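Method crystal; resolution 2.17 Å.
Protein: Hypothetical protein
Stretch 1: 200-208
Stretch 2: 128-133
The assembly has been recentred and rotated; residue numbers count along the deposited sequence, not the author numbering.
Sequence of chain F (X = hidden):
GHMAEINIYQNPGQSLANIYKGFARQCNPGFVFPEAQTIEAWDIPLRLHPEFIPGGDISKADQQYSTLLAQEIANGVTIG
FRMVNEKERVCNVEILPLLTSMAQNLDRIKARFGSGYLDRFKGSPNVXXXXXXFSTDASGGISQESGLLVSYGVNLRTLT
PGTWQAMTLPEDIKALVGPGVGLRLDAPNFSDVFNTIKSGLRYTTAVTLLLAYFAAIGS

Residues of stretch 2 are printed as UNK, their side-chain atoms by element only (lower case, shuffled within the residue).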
ATOM      1  N   GLY F 200      42.684  24.400  -5.365  1.00 22.90           N
ATOM      2  CA  GLY F 200      42.292  24.909  -6.676  1.00 22.07           C
ATOM      3  C   GLY F 200      40.903  25.545  -6.758  1.00 22.58           C
ATOM      4  O   GLY F 200      40.618  26.321  -7.689  1.00 22.70           O
ATOM      5  N   LEU F 201      40.030  25.246  -5.801  1.00 21.55           N
ATOM      6  CA  LEU F 201      38.645  25.687  -5.943  1.00 21.89           C
ATOM      7  C   LEU F 201      38.463  27.119  -5.487  1.00 21.58           C
ATOM      8  O   LEU F 201      39.108  27.569  -4.538  1.00 20.84           O
ATOM      9  CB  LEU F 201      37.650  24.776  -5.208  1.00 21.68           C
ATOM     10  CG  LEU F 201      37.213  23.457  -5.858  1.00 23.30           C
ATOM     11  CD1 LEU F 201      36.122  22.823  -5.022  1.00 22.78           C
ATOM     12  CD2 LEU F 201      36.732  23.638  -7.316  1.00 24.35           C
ATOM     13  N   ARG F 202      37.586  27.832  -6.190  1.00 21.32           N
ATOM     14  CA  ARG F 202      37.129  29.134  -5.716  1.00 21.24           C
ATOM     15  C   ARG F 202      35.620  29.143  -5.658  1.00 20.27           C
ATOM     16  O   ARG F 202      34.985  28.264  -6.213  1.00 19.78           O
ATOM     17  CB  ARG F 202      37.696  30.284  -6.565  1.00 21.49           C
ATOM     18  CG  ARG F 202      39.181  30.590  -6.250  1.00 23.92           C
ATOM     19  CD  ARG F 202      39.898  31.110  -7.472  1.00 27.14           C
ATOM     20  NE  ARG F 202      38.929  31.671  -8.405  1.00 30.61           N
ATOM     21  CZ  ARG F 202      38.840  31.366  -9.696  1.00 30.59           C
ATOM     22  NH1 ARG F 202      39.697  30.519 -10.265  1.00 27.46           N
ATOM     23  NH2 ARG F 202      37.888  31.944 -10.418  1.00 30.66           N
ATOM     24  N   TYR F 203      35.062  30.129  -4.945  1.00 20.00           N
ATOM     25  CA  TYR F 203      33.629  30.253  -4.725  1.00 19.09           C
ATOM     26  C   TYR F 203      32.903  30.140  -6.054  1.00 19.70           C
ATOM     27  O   TYR F 203      31.971  29.360  -6.208  1.00 19.99           O
ATOM     28  CB  TYR F 203      33.375  31.624  -4.066  1.00 19.28           C
ATOM     29  CG  TYR F 203      31.935  32.049  -3.866  1.00 17.54           C
ATOM     30  CD1 TYR F 203      31.161  32.513  -4.933  1.00 18.53           C
ATOM     31  CD2 TYR F 203      31.376  32.064  -2.600  1.00 15.58           C
ATOM     32  CE1 TYR F 203      29.828  32.951  -4.722  1.00 19.04           C
ATOM     33  CE2 TYR F 203      30.072  32.506  -2.384  1.00 14.12           C
ATOM     34  CZ  TYR F 203      29.305  32.937  -3.440  1.00 16.30           C
ATOM     35  OH  TYR F 203      28.014  33.362  -3.210  1.00 17.01           O
ATOM     36  N   THR F 204      33.386  30.917  -7.012  1.00 19.78           N
ATOM     37  CA  THR F 204      32.836  31.054  -8.343  1.00 20.03           C
ATOM     38  C   THR F 204      32.925  29.758  -9.195  1.00 20.06           C
ATOM     39  O   THR F 204      31.965  29.383  -9.891  1.00 19.94           O
ATOM     40  CB  THR F 204      33.559  32.263  -8.952  1.00 19.94           C
ATOM     41  OG1 THR F 204      32.642  33.213  -9.495  1.00 23.27           O
ATOM     42  CG2 THR F 204      34.675  31.921  -9.884  1.00 16.92           C
ATOM     43  N   THR F 205      34.059  29.060  -9.113  1.00 20.59           N
ATOM     44  CA  THR F 205      34.291  27.825  -9.886  1.00 21.09           C
ATOM     45  C   THR F 205      33.702  26.572  -9.211  1.00 20.95           C
ATOM     46  O   THR F 205      33.361  25.597  -9.892  1.00 21.01           O
ATOM     47  CB  THR F 205      35.781  27.570 -10.130  1.00 20.90           C
ATOM     48  OG1 THR F 205      36.473  27.698  -8.886  1.00 23.28           O
ATOM     49  CG2 THR F 205      36.378  28.548 -11.180  1.00 21.60           C
ATOM     50  N   ALA F 206      33.628  26.589  -7.881  1.00 20.54           N
ATOM     51  CA  ALA F 206      32.848  25.597  -7.102  1.00 19.73           C
ATOM     52  C   ALA F 206      31.366  25.638  -7.484  1.00 20.02           C
ATOM     53  O   ALA F 206      30.728  24.597  -7.583  1.00 20.27           O
ATOM     54  CB  ALA F 206      32.998  25.840  -5.630  1.00 18.30           C
ATOM     55  N   VAL F 207      30.809  26.837  -7.683  1.00 19.73           N
ATOM     56  CA  VAL F 207      29.408  26.931  -8.092  1.00 19.24           C
ATOM     57  C   VAL F 207      29.237  26.418  -9.535  1.00 19.64           C
ATOM     58  O   VAL F 207      28.237  25.781  -9.837  1.00 20.24           O
ATOM     59  CB  VAL F 207      28.818  28.358  -7.931  1.00 18.97           C
ATOM     60  CG1 VAL F 207      27.457  28.444  -8.615  1.00 19.42           C
ATOM     61  CG2 VAL F 207      28.733  28.797  -6.448  1.00 16.73           C
ATOM     62  N   THR F 208      30.219  26.685 -10.405  1.00 19.63           N
ATOM     63  CA  THR F 208      30.247  26.147 -11.783  1.00 19.64           C
ATOM     64  C   THR F 208      30.192  24.602 -11.783  1.00 19.93           C
ATOM     65  O   THR F 208      29.415  24.005 -12.529  1.00 19.87           O
ATOM     66  CB  THR F 208      31.484  26.645 -12.582  1.00 19.47           C
ATOM     67  OG1 THR F 208      31.617  28.059 -12.426  1.00 19.29           O
ATOM     68  CG2 THR F 208      31.381  26.332 -14.068  1.00 19.20           C
ATOM     69  N   UNK F 128      30.310  25.516   3.077  1.00 21.97           N
ATOM     70  CA  UNK F 128      30.888  26.434   2.073  1.00 21.39           C
ATOM     71  C   UNK F 128      30.944  25.836   0.668  1.00 21.87           C
ATOM     72  O   UNK F 128      31.089  24.620   0.526  1.00 21.60           O
ATOM     73  c   UNK F 128      32.463  26.926   5.051  1.00 20.95           C
ATOM     74  c   UNK F 128      31.444  29.490   5.179  1.00 21.27           C
ATOM     75  o   UNK F 128      31.622  29.440   7.554  1.00 23.61           O
ATOM     76  c   UNK F 128      31.607  28.868   3.965  1.00 18.77           C
ATOM     77  c   UNK F 128      32.298  27.534   6.289  1.00 21.84           C
ATOM     78  c   UNK F 128      31.772  28.818   6.340  1.00 21.56           C
ATOM     79  c   UNK F 128      32.138  27.586   3.880  1.00 20.97           C
ATOM     80  c   UNK F 128      32.267  26.896   2.545  1.00 21.68           C
ATOM     81  N   UNK F 129      30.834  26.677  -0.386  1.00 21.76           N
ATOM     82  CA  UNK F 129      30.753  26.073  -1.720  1.00 22.36           C
ATOM     83  C   UNK F 129      32.052  25.405  -2.132  1.00 23.00           C
ATOM     84  O   UNK F 129      32.044  24.494  -2.949  1.00 22.97           O
ATOM     85  c   UNK F 129      30.940  28.452  -1.901  1.00 21.59           C
ATOM     86  c   UNK F 129      30.426  27.270  -2.632  1.00 22.46           C
ATOM     87  c   UNK F 129      30.757  28.145  -0.447  1.00 22.25           C
ATOM     88  N   UNK F 130      33.160  25.854  -1.549  1.00 23.42           N
ATOM     89  CA  UNK F 130      34.475  25.332  -1.848  1.00 23.95           C
ATOM     90  C   UNK F 130      34.888  24.185  -0.923  1.00 23.96           C
ATOM     91  O   UNK F 130      36.035  23.741  -0.961  1.00 24.84           O
ATOM     92  o   UNK F 130      35.366  27.049  -0.424  1.00 25.70           O
ATOM     93  c   UNK F 130      35.353  27.489  -2.803  1.00 24.50           C
ATOM     94  c   UNK F 130      35.526  26.431  -1.705  1.00 23.85           C
ATOM     95  N   UNK F 131      33.979  23.712  -0.076  1.00 24.12           N
ATOM     96  CA  UNK F 131      34.359  22.674   0.884  1.00 23.52           C
ATOM     97  C   UNK F 131      34.716  21.368   0.150  1.00 23.56           C
ATOM     98  O   UNK F 131      34.120  21.012  -0.907  1.00 21.89           O
ATOM     99  c   UNK F 131      33.337  23.362   3.145  1.00 24.38           C
ATOM    100  c   UNK F 131      33.245  22.431   1.921  1.00 24.12           C
ATOM    101  o   UNK F 131      32.326  23.501   3.870  1.00 26.71           O
ATOM    102  o   UNK F 131      34.398  23.962   3.402  1.00 26.39           O
ATOM    103  N   UNK F 132      35.713  20.684   0.706  1.00 23.11           N
ATOM    104  CA  UNK F 132      36.091  19.345   0.278  1.00 22.93           C
ATOM    105  C   UNK F 132      36.113  18.439   1.504  1.00 23.45           C
ATOM    106  O   UNK F 132      36.773  18.727   2.520  1.00 23.03           O
ATOM    107  c   UNK F 132      37.395  20.338  -1.649  1.00 22.08           C
ATOM    108  c   UNK F 132      37.736  17.917  -1.040  1.00 21.61           C
ATOM    109  c   UNK F 132      37.435  19.320  -0.496  1.00 23.81           C
ATOM    110  N   UNK F 133      35.332  17.369   1.419  1.00 22.79           N
ATOM    111  CA  UNK F 133      35.171  16.453   2.524  1.00 22.78           C
ATOM    112  C   UNK F 133      35.043  15.035   2.010  1.00 22.86           C
ATOM    113  O   UNK F 133      35.408  14.748   0.863  1.00 22.66           O
TER

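Position 128 carries eight side-chain atoms: one carbon leading into a six-membered carbon ring that bears a single oxygen. The CA-to-CB bond points sideways, and the side chain makes no contact with stretch 1; its terminal oxygen is hydrogen-bonded elsewhere in the structure. A hydroxylated six-carbon ring identifies the residue as Y128. Its backbone opens a type I turn that ends at position 131.

At position 129 there are three carbons and no heteroatom, and the last of them lies at bonding distance from the backbone N, closing a five-membered ring. The CA-to-CB bond points toward stretch 1, where the ring meets the side chains of Y203, A206 and V207. Only proline closes such a ring, so this is P129. Its phi of -68° suits the first inner position of the turn, and the residue has no backbone N-H to satisfy. The CG atom of P129 lies 3.7 Å from CD2 of Y203, an oblique approach to the aromatic ring, while CB of P129 is 4.2 Å from CB of A206 and 4.4 Å from CG2 of V207.

Position 130 has three side-chain atoms, a carbon carrying one oxygen and one further carbon. The terminal carbon faces the start of the helix, where it touches C of R202, N of Y203 and CB of A206. A beta carbon branched to oxygen and methyl defines threonine, T130. With chi1 at 52° (p), CG2 of T130 sits 3.3 Å from C of R202, 3.4 Å from N of Y203 and 4.0 Å from CB of A206, packing the methyl group directly against the backbone where the helix begins.

At position 131 two carbons are followed by two oxygens, both on the second carbon. The CA-to-CB bond points away from stretch 1, and the side chain does not touch it. A short carboxylate or its amide would fit the shape; two oxygens rather than oxygen and nitrogen make it D131. The side chain instead serves the turn: N of Y128 donates to OD2 of D131 (3.0 Å), while N of D131 donates to O of Y128 (3.1 Å), so the two bonds tie together the ends of the turn.

Position 132 shows three carbons, one bearing the other two, and begins a strand. The CA-to-CB bond points toward stretch 1, and a terminal carbon touches the side chain of L201. This beta-branched hydrocarbon is V132; its CG2 makes an apolar contact with CD1 of L201 at 4.4 Å.

Position 133 has no side-chain atoms and makes no contact with stretch 1; it is therefore G133.

The contact joins a turn to the first part of a helix without a hydrogen bond between them. It buries 280 Å² in all, and P129 and T130 supply most of the turn's share. The backbones come close at A206: its CB is 3.1 Å from O of P129, and the CA atoms of A206 and T130 are 5.5 Å apart. Each partner is braced internally, the turn by D131 and the helix start by R202, whose N donates to OG1 of T205 (2.9 Å) and whose O accepts from N of A206 (2.7 Å).

Stretch 2 (128-133) YPTDVG
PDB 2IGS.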